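PDB 2W2K: D-mandelate dehydrogenase from Rhodotorula graminis, which probably interconverts 2-oxoacids and D-2-hydroxyacids such as D-mandelate, using a nicotinamide cofactor. Local coordinates for residues Val183-Pro197 and Ala205-Leu217. Sequence-based numbering, arbitrary orientation.
Sequences VHGLGMKLVYYDVAP and ALGAERVDSLEEL
Y192 and R210 meet where strand 209-210 joins strand 189-193, the parallel edge pair of a Rossmann-type sheet and a compact example of the beta-alpha-beta crossover, here made through helix 200-206. Three backbone bonds set the register: E209 N to L190 O, Y192 N to E209 O at 3.0 Å, and V211 N to Y192 O, the straightest at 172°. Ahead of the paired residues, where helix 200-206 ends, one water accepts from L190 N and donates to L206 O.

Apolar contacts line both faces. L190 CD2 touches L206 CD1 and A208 CB, each at 3.8 Å, while V191 CG1 crosses V211 CG1 at about a right angle and L217 CD2 lies against the backbone of V191 and Y192. Y192 holds CG between its backbone N and carbonyl carbon (chi1 79°), which turns one ring face to R210, whose CG lies over it, offset toward the rim, in a CH-pi contact 4.0 Å from the Y192 centroid. The Y192 hydroxyl is tied to E203 and A198. Replacing Y192 by alanine would probably leave the aliphatic part of R210 without its flat support and E203 without its hydroxyl partner.

Polar contacts close the far end, beside D194, an NAD(+)-binding residue. P197 N packs over one face of the guanidinium of the extended R210 chain, toward its rim, while R210 NH2 donates to D194 O at 2.8 Å, with that oxygen only 2° out of the guanidinium plane.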
loop_
_atom_site.group_PDB
_atom_site.type_symbol
_atom_site.label_atom_id
_atom_site.label_comp_id
_atom_site.label_asym_id
_atom_site.label_seq_id
_atom_site.Cartn_x
_atom_site.Cartn_y
_atom_site.Cartn_z
ATOM N N VAL B 183 2.839 -12.192 4.198
ATOM C CA VAL B 183 3.880 -13.255 4.340
ATOM C C VAL B 183 4.542 -13.604 2.996
ATOM O O VAL B 183 5.769 -13.476 2.843
ATOM C CB VAL B 183 3.321 -14.582 5.003
ATOM C CG1 VAL B 183 4.367 -15.717 4.932
ATOM C CG2 VAL B 183 2.882 -14.314 6.444
ATOM N N HIS B 184 3.740 -14.043 2.027
ATOM C CA HIS B 184 4.295 -14.425 0.716
ATOM C C HIS B 184 4.711 -13.235 -0.154
ATOM O O HIS B 184 5.767 -13.284 -0.815
ATOM C CB HIS B 184 3.347 -15.391 -0.009
ATOM C CG HIS B 184 3.136 -16.669 0.750
ATOM N ND1 HIS B 184 4.192 -17.440 1.194
ATOM C CD2 HIS B 184 2.014 -17.267 1.212
ATOM C CE1 HIS B 184 3.725 -18.476 1.873
ATOM N NE2 HIS B 184 2.407 -18.395 1.900
ATOM N N GLY B 185 3.911 -12.163 -0.132
ATOM C CA GLY B 185 4.228 -10.927 -0.893
ATOM C C GLY B 185 5.343 -10.087 -0.273
ATOM O O GLY B 185 6.400 -9.933 -0.880
ATOM N N LEU B 186 5.137 -9.583 0.959
ATOM C CA LEU B 186 6.098 -8.657 1.597
ATOM C C LEU B 186 7.222 -9.324 2.389
ATOM O O LEU B 186 8.226 -8.668 2.698
ATOM C CB LEU B 186 5.387 -7.610 2.508
ATOM C CG LEU B 186 4.137 -6.894 1.951
ATOM C CD1 LEU B 186 3.586 -5.877 2.955
ATOM C CD2 LEU B 186 4.460 -6.200 0.607
ATOM N N GLY B 187 7.079 -10.610 2.708
ATOM C CA GLY B 187 8.154 -11.321 3.442
ATOM C C GLY B 187 8.099 -11.271 4.958
ATOM O O GLY B 187 9.118 -11.534 5.638
ATOM N N MET B 188 6.922 -10.951 5.507
ATOM C CA MET B 188 6.731 -10.911 6.971
ATOM C C MET B 188 6.597 -12.354 7.522
ATOM O O MET B 188 6.432 -13.324 6.743
ATOM C CB MET B 188 5.474 -10.070 7.366
ATOM C CG MET B 188 5.470 -8.561 6.913
ATOM S SD MET B 188 4.146 -7.555 7.669
ATOM C CE MET B 188 4.913 -7.301 9.301
ATOM N N LYS B 189 6.732 -12.473 8.847
ATOM C CA LYS B 189 6.489 -13.705 9.620
ATOM C C LYS B 189 5.166 -13.566 10.404
ATOM O O LYS B 189 4.825 -12.460 10.840
ATOM C CB LYS B 189 7.633 -13.947 10.612
ATOM C CG LYS B 189 9.039 -14.060 9.972
ATOM C CD LYS B 189 10.154 -14.094 11.035
ATOM C CE LYS B 189 11.522 -14.289 10.373
ATOM N N LEU B 190 4.445 -14.675 10.614
ATOM C CA LEU B 190 3.093 -14.617 11.217
ATOM C C LEU B 190 3.004 -15.275 12.610
ATOM O O LEU B 190 3.390 -16.434 12.770
ATOM C CB LEU B 190 2.029 -15.260 10.287
ATOM C CG LEU B 190 0.553 -15.215 10.767
ATOM C CD1 LEU B 190 -0.015 -13.784 10.807
ATOM C CD2 LEU B 190 -0.336 -16.117 9.899
ATOM N N VAL B 191 2.505 -14.514 13.589
ATOM C CA VAL B 191 2.063 -15.055 14.915
ATOM C C VAL B 191 0.590 -14.669 15.087
ATOM O O VAL B 191 0.189 -13.564 14.658
ATOM C CB VAL B 191 2.933 -14.520 16.082
ATOM C CG1 VAL B 191 2.483 -15.103 17.442
ATOM C CG2 VAL B 191 4.416 -14.881 15.838
ATOM N N TYR B 192 -0.230 -15.565 15.654
ATOM C CA TYR B 192 -1.681 -15.261 15.803
ATOM C C TYR B 192 -2.353 -15.673 17.115
ATOM O O TYR B 192 -1.933 -16.644 17.765
ATOM C CB TYR B 192 -2.499 -15.826 14.616
ATOM C CG TYR B 192 -2.823 -17.335 14.667
ATOM C CD1 TYR B 192 -4.102 -17.782 15.052
ATOM C CD2 TYR B 192 -1.879 -18.300 14.287
ATOM C CE1 TYR B 192 -4.430 -19.148 15.092
ATOM C CE2 TYR B 192 -2.194 -19.695 14.341
ATOM C CZ TYR B 192 -3.478 -20.101 14.736
ATOM O OH TYR B 192 -3.837 -21.451 14.781
ATOM N N TYR B 193 -3.403 -14.926 17.466
ATOM C CA TYR B 193 -4.397 -15.339 18.478
ATOM C C TYR B 193 -5.771 -15.515 17.800
ATOM O O TYR B 193 -6.208 -14.635 17.035
ATOM C CB TYR B 193 -4.503 -14.340 19.664
ATOM C CG TYR B 193 -5.727 -14.652 20.515
ATOM C CD1 TYR B 193 -5.650 -15.541 21.574
ATOM C CD2 TYR B 193 -6.980 -14.146 20.169
ATOM C CE1 TYR B 193 -6.800 -15.913 22.301
ATOM C CE2 TYR B 193 -8.127 -14.497 20.884
ATOM C CZ TYR B 193 -8.032 -15.365 21.952
ATOM O OH TYR B 193 -9.189 -15.718 22.639
ATOM N N ASP B 194 -6.440 -16.651 18.069
ATOM C CA ASP B 194 -7.881 -16.796 17.750
ATOM C C ASP B 194 -8.594 -17.767 18.682
ATOM O O ASP B 194 -7.964 -18.626 19.318
ATOM C CB ASP B 194 -8.129 -17.212 16.298
ATOM C CG ASP B 194 -9.431 -16.581 15.724
ATOM O OD1 ASP B 194 -10.204 -15.917 16.479
ATOM O OD2 ASP B 194 -9.651 -16.702 14.510
ATOM N N VAL B 195 -9.915 -17.631 18.753
ATOM C CA VAL B 195 -10.735 -18.508 19.599
ATOM C C VAL B 195 -10.669 -19.992 19.158
ATOM O O VAL B 195 -10.888 -20.889 19.967
ATOM C CB VAL B 195 -12.198 -17.989 19.692
ATOM C CG1 VAL B 195 -12.226 -16.629 20.359
ATOM C CG2 VAL B 195 -12.844 -17.899 18.306
ATOM N N ALA B 196 -10.364 -20.251 17.888
ATOM C CA ALA B 196 -10.238 -21.619 17.386
ATOM C C ALA B 196 -8.910 -21.787 16.646
ATOM O O ALA B 196 -8.412 -20.815 16.070
ATOM C CB ALA B 196 -11.423 -21.953 16.472
ATOM N N PRO B 197 -8.330 -23.014 16.646
ATOM C CA PRO B 197 -7.087 -23.212 15.901
ATOM C C PRO B 197 -7.313 -23.132 14.394
ATOM O O PRO B 197 -8.379 -23.526 13.916
ATOM C CB PRO B 197 -6.665 -24.637 16.283
ATOM C CG PRO B 197 -7.934 -25.326 16.641
ATOM C CD PRO B 197 -8.769 -24.258 17.313
ATOM N N ALA B 205 0.733 -23.374 5.219
ATOM C CA ALA B 205 0.873 -22.406 4.128
ATOM C C ALA B 205 1.462 -21.058 4.583
ATOM O O ALA B 205 2.260 -20.450 3.860
ATOM C CB ALA B 205 -0.468 -22.192 3.446
ATOM N N LEU B 206 1.082 -20.617 5.783
ATOM C CA LEU B 206 1.458 -19.278 6.276
ATOM C C LEU B 206 2.649 -19.292 7.225
ATOM O O LEU B 206 3.167 -18.238 7.585
ATOM C CB LEU B 206 0.253 -18.591 6.951
ATOM C CG LEU B 206 -1.020 -18.301 6.123
ATOM C CD1 LEU B 206 -2.154 -17.731 7.008
ATOM C CD2 LEU B 206 -0.726 -17.351 4.949
ATOM N N GLY B 207 3.086 -20.487 7.619
ATOM C CA GLY B 207 4.084 -20.635 8.674
ATOM C C GLY B 207 3.590 -20.045 9.990
ATOM O O GLY B 207 4.369 -19.419 10.720
ATOM N N ALA B 208 2.302 -20.246 10.288
ATOM C CA ALA B 208 1.622 -19.578 11.415
ATOM C C ALA B 208 1.982 -20.194 12.768
ATOM O O ALA B 208 1.909 -21.424 12.919
ATOM C CB ALA B 208 0.094 -19.614 11.207
ATOM N N GLU B 209 2.395 -19.358 13.735
ATOM C CA GLU B 209 2.611 -19.821 15.119
ATOM C C GLU B 209 1.478 -19.300 16.017
ATOM O O GLU B 209 1.290 -18.099 16.103
ATOM C CB GLU B 209 3.972 -19.346 15.651
ATOM C CG GLU B 209 4.228 -19.783 17.101
ATOM C CD GLU B 209 5.438 -19.108 17.756
ATOM O OE1 GLU B 209 6.289 -18.523 17.046
ATOM O OE2 GLU B 209 5.526 -19.168 19.004
ATOM N N ARG B 210 0.723 -20.196 16.662
ATOM C CA ARG B 210 -0.369 -19.786 17.574
ATOM C C ARG B 210 0.154 -19.470 18.991
ATOM O O ARG B 210 1.003 -20.207 19.538
ATOM C CB ARG B 210 -1.456 -20.882 17.636
ATOM C CG ARG B 210 -2.815 -20.457 18.259
ATOM C CD ARG B 210 -3.806 -21.648 18.415
ATOM N NE ARG B 210 -5.139 -21.168 18.815
ATOM C CZ ARG B 210 -6.141 -21.928 19.255
ATOM N NH1 ARG B 210 -5.999 -23.250 19.394
ATOM N NH2 ARG B 210 -7.299 -21.355 19.582
ATOM N N VAL B 211 -0.357 -18.403 19.593
ATOM C CA VAL B 211 -0.163 -18.144 21.038
ATOM C C VAL B 211 -1.484 -18.217 21.806
ATOM O O VAL B 211 -2.555 -18.177 21.200
ATOM C CB VAL B 211 0.623 -16.805 21.332
ATOM C CG1 VAL B 211 2.040 -16.861 20.724
ATOM C CG2 VAL B 211 -0.151 -15.567 20.825
ATOM N N ASP B 212 -1.417 -18.332 23.141
ATOM C CA ASP B 212 -2.625 -18.580 23.964
ATOM C C ASP B 212 -3.398 -17.346 24.435
ATOM O O ASP B 212 -4.604 -17.445 24.731
ATOM C CB ASP B 212 -2.285 -19.441 25.197
ATOM C CG ASP B 212 -1.641 -20.780 24.823
ATOM O OD1 ASP B 212 -2.106 -21.438 23.861
ATOM O OD2 ASP B 212 -0.660 -21.159 25.492
ATOM N N SER B 213 -2.726 -16.195 24.506
ATOM C CA SER B 213 -3.350 -14.969 25.040
ATOM C C SER B 213 -3.052 -13.692 24.224
ATOM O O SER B 213 -2.075 -13.637 23.456
ATOM C CB SER B 213 -2.905 -14.756 26.487
ATOM O OG SER B 213 -1.581 -14.231 26.545
ATOM N N LEU B 214 -3.873 -12.664 24.419
ATOM C CA LEU B 214 -3.676 -11.363 23.738
ATOM C C LEU B 214 -2.414 -10.606 24.198
ATOM O O LEU B 214 -1.774 -9.922 23.387
ATOM C CB LEU B 214 -4.908 -10.462 23.920
ATOM C CG LEU B 214 -6.189 -10.901 23.205
ATOM C CD1 LEU B 214 -7.406 -10.264 23.844
ATOM C CD2 LEU B 214 -6.099 -10.569 21.694
ATOM N N GLU B 215 -2.068 -10.697 25.486
ATOM C CA GLU B 215 -0.784 -10.123 25.958
ATOM C C GLU B 215 0.470 -10.797 25.350
ATOM O O GLU B 215 1.445 -10.109 25.017
ATOM C CB GLU B 215 -0.735 -9.983 27.496
ATOM C CG GLU B 215 -1.472 -8.675 27.965
ATOM C CD GLU B 215 -1.512 -8.477 29.490
ATOM O OE1 GLU B 215 -0.442 -8.308 30.108
ATOM O OE2 GLU B 215 -2.624 -8.478 30.066
ATOM N N GLU B 216 0.433 -12.120 25.177
ATOM C CA GLU B 216 1.476 -12.858 24.442
ATOM C C GLU B 216 1.605 -12.390 22.975
ATOM O O GLU B 216 2.715 -12.140 22.469
ATOM C CB GLU B 216 1.192 -14.369 24.505
ATOM C CG GLU B 216 1.414 -14.947 25.915
ATOM C CD GLU B 216 0.952 -16.393 26.069
ATOM O OE1 GLU B 216 0.450 -17.012 25.092
ATOM O OE2 GLU B 216 1.123 -16.923 27.199
ATOM N N LEU B 217 0.466 -12.242 22.311
ATOM C CA LEU B 217 0.438 -11.715 20.930
ATOM C C LEU B 217 1.027 -10.310 20.857
ATOM O O LEU B 217 1.915 -10.062 20.035
ATOM C CB LEU B 217 -1.006 -11.761 20.364
ATOM C CG LEU B 217 -1.320 -11.516 18.867
ATOM C CD1 LEU B 217 -1.228 -10.021 18.484
ATOM C CD2 LEU B 217 -0.510 -12.430 17.892
HETATM O O HOH W 1 5.324 -17.016 9.031
HETATM O O HOH W 2 5.939 -17.257 12.621
HETATM O O HOH W 3 -5.054 -18.642 20.039
#